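Local coordinates for protein maleylpyruvate isomerase (Ralstonia sp., PDB 2V6K) that catalyses the glutathione-dependent isomerisation of maleylpyruvate to fumarylpyruvate in naphthalene degradation, working as a homodimeric zeta-class glutathione transferase, at residues L97-I100 and V101-I105. Sequence-based numbering, arbitrary orientation.
With TGG (gamma-glutamyl-S-(1,2-dicarboxyethyl)cysteinylglycine), chain F.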
loop_
_atom_site.group_PDB
_atom_site.type_symbol
_atom_site.label_atom_id
_atom_site.label_comp_id
_atom_site.label_asym_id
_atom_site.label_seq_id
_atom_site.Cartn_x
_atom_site.Cartn_y
_atom_site.Cartn_z
ATOM N N LEU A 97 -6.792 -8.305 0.041
ATOM C CA LEU A 97 -6.908 -8.331 -1.416
ATOM C C LEU A 97 -6.542 -6.972 -1.997
ATOM O O LEU A 97 -5.754 -6.878 -2.944
ATOM C CB LEU A 97 -8.326 -8.731 -1.843
ATOM C CG LEU A 97 -8.687 -10.206 -1.645
ATOM C CD1 LEU A 97 -10.179 -10.417 -1.836
ATOM C CD2 LEU A 97 -7.893 -11.106 -2.587
ATOM N N ALA A 98 -7.098 -5.912 -1.415
ATOM C CA ALA A 98 -6.815 -4.561 -1.885
ATOM C C ALA A 98 -5.330 -4.259 -1.778
ATOM O O ALA A 98 -4.751 -3.686 -2.700
ATOM C CB ALA A 98 -7.629 -3.535 -1.107
ATOM N N ALA A 99 -4.713 -4.637 -0.662
ATOM C CA ALA A 99 -3.314 -4.307 -0.428
ATOM C C ALA A 99 -2.355 -5.074 -1.342
ATOM O O ALA A 99 -1.287 -4.565 -1.665
ATOM C CB ALA A 99 -2.962 -4.529 1.040
ATOM N N ILE A 100 -2.718 -6.288 -1.769
ATOM C CA ILE A 100 -1.903 -6.977 -2.778
ATOM C C ILE A 100 -1.728 -6.049 -3.979
ATOM O O ILE A 100 -0.614 -5.851 -4.472
ATOM C CB ILE A 100 -2.545 -8.307 -3.230
ATOM C CG1 ILE A 100 -2.475 -9.331 -2.093
ATOM C CG2 ILE A 100 -1.868 -8.846 -4.507
ATOM C CD1 ILE A 100 -3.257 -10.597 -2.362
ATOM N N VAL A 101 -2.825 -5.456 -4.435
ATOM C CA VAL A 101 -2.770 -4.536 -5.569
ATOM C C VAL A 101 -2.132 -3.209 -5.173
ATOM O O VAL A 101 -1.204 -2.726 -5.847
ATOM C CB VAL A 101 -4.181 -4.271 -6.135
ATOM C CG1 VAL A 101 -4.134 -3.193 -7.198
ATOM C CG2 VAL A 101 -4.775 -5.551 -6.710
ATOM N N GLY A 102 -2.621 -2.619 -4.090
ATOM C CA GLY A 102 -2.256 -1.257 -3.737
ATOM C C GLY A 102 -0.830 -1.096 -3.256
ATOM O O GLY A 102 -0.245 -0.027 -3.411
ATOM N N CYS A 103 -0.290 -2.144 -2.638
ATOM C CA CYS A 103 1.099 -2.135 -2.178
ATOM C C CYS A 103 2.024 -2.856 -3.129
ATOM O O CYS A 103 3.107 -2.362 -3.430
ATOM C CB CYS A 103 1.226 -2.807 -0.807
ATOM S SG CYS A 103 0.282 -2.057 0.533
ATOM N N ASP A 104 1.610 -4.031 -3.586
ATOM C CA ASP A 104 2.576 -4.966 -4.164
ATOM C C ASP A 104 2.527 -5.101 -5.680
ATOM O O ASP A 104 3.316 -5.858 -6.251
ATOM C CB ASP A 104 2.455 -6.338 -3.498
ATOM C CG ASP A 104 2.600 -6.275 -1.990
ATOM O OD1 ASP A 104 3.226 -5.328 -1.462
ATOM O OD2 ASP A 104 2.055 -7.189 -1.342
ATOM N N ILE A 105 1.605 -4.395 -6.326
ATOM C CA ILE A 105 1.581 -4.344 -7.787
ATOM C C ILE A 105 1.652 -2.912 -8.290
ATOM O O ILE A 105 2.644 -2.510 -8.913
ATOM C CB ILE A 105 0.349 -5.039 -8.415
ATOM C CG1 ILE A 105 0.162 -6.463 -7.877
ATOM C CG2 ILE A 105 0.518 -5.073 -9.929
ATOM C CD1 ILE A 105 -1.128 -7.116 -8.361
HETATM O OC1 TGG F . 2.941 -5.340 3.862
HETATM C CO1 TGG F . 2.843 -6.483 3.373
HETATM O OT1 TGG F . 2.679 -7.511 4.064
HETATM C CA1 TGG F . 2.926 -6.627 1.880
HETATM N NN1 TGG F . 2.257 -5.494 1.257
HETATM C CB1 TGG F . 4.384 -6.648 1.417
HETATM C CG1 TGG F . 5.106 -7.882 1.943
HETATM C CD1 TGG F . 6.464 -8.128 1.305
HETATM O OE1 TGG F . 6.956 -7.067 0.522
HETATM N NN2 TGG F . 7.406 -8.542 2.299
HETATM C CA2 TGG F . 8.834 -8.525 2.100
HETATM C CO2 TGG F . 9.091 -9.816 1.338
HETATM O OC2 TGG F . 8.900 -10.985 2.107
HETATM N NN3 TGG F . 10.291 -9.828 0.555
HETATM C CA3 TGG F . 10.802 -11.067 0.016
HETATM C CO3 TGG F . 11.189 -10.855 -1.420
HETATM O OC3 TGG F . 11.085 -9.715 -1.923
HETATM O OT3 TGG F . 11.600 -11.861 -2.041
HETATM C CB2 TGG F . 9.386 -8.397 3.507
HETATM S SG2 TGG F . 11.110 -8.602 3.712
HETATM C CD2 TGG F . 11.989 -7.284 2.940
HETATM C CE2 TGG F . 11.853 -6.015 3.745
HETATM O OE2 TGG F . 12.826 -5.569 4.393
HETATM O OF2 TGG F . 10.752 -5.417 3.761
HETATM C CF2 TGG F . 13.430 -7.787 2.868
HETATM C CH2 TGG F . 14.355 -6.896 2.076
HETATM O OI2 TGG F . 13.878 -6.038 1.307
HETATM O OJ2 TGG F . 15.588 -7.059 2.229
#
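Ala98 and Gly102 meet through the main chain in the closing turns of helix 88-104: the carbonyl O of Ala98 accepts the N-H of Gly102 at 2.8 Å, almost straight at 162°. One residue on, Cys103 N reaches Ala99 O at 2.8 Å and 155°. The next bond is weak, Asp104 N to Ile100 O at 3.0 Å with only 134° at the hydrogen. These i to i+4 bonds become less straight along the chain, consistent with the last turn loosening.

Packing is tight at the Ala99 carbonyl, where CB of Cys103 lies 3.2 Å from the O, whereas its SG stays 4.1 Å from Ala99 CB. The aliphatic side is looser. CG2 of Ile100 and CD1 of Ile105 approach to 4.3 Å, and Ile105 also packs on Ile136 and Phe140 of helix 125-149. No side of the contact is open to solvent: all nine residues are buried, with helices 125-149 and 164-178 against the apolar residues and the ligand and the second subunit beside Asp104.

There the carboxylate of Asp104, its CG set anti to the residue's own carbonyl carbon, straddles the amino nitrogen NN1 of the glutathione conjugate, OD1 at 2.9 Å and OD2, weakly, at 3.1 Å. OD2 also accepts bonds from Gln51 and Gln66 of the second subunit, which probably help fix the carboxylate's rotation. The pairing is consistent with a buried carboxylate balancing the gamma-glutamyl ammonium charge, and it makes this helix end part of a glutathione site completed across the dimer interface.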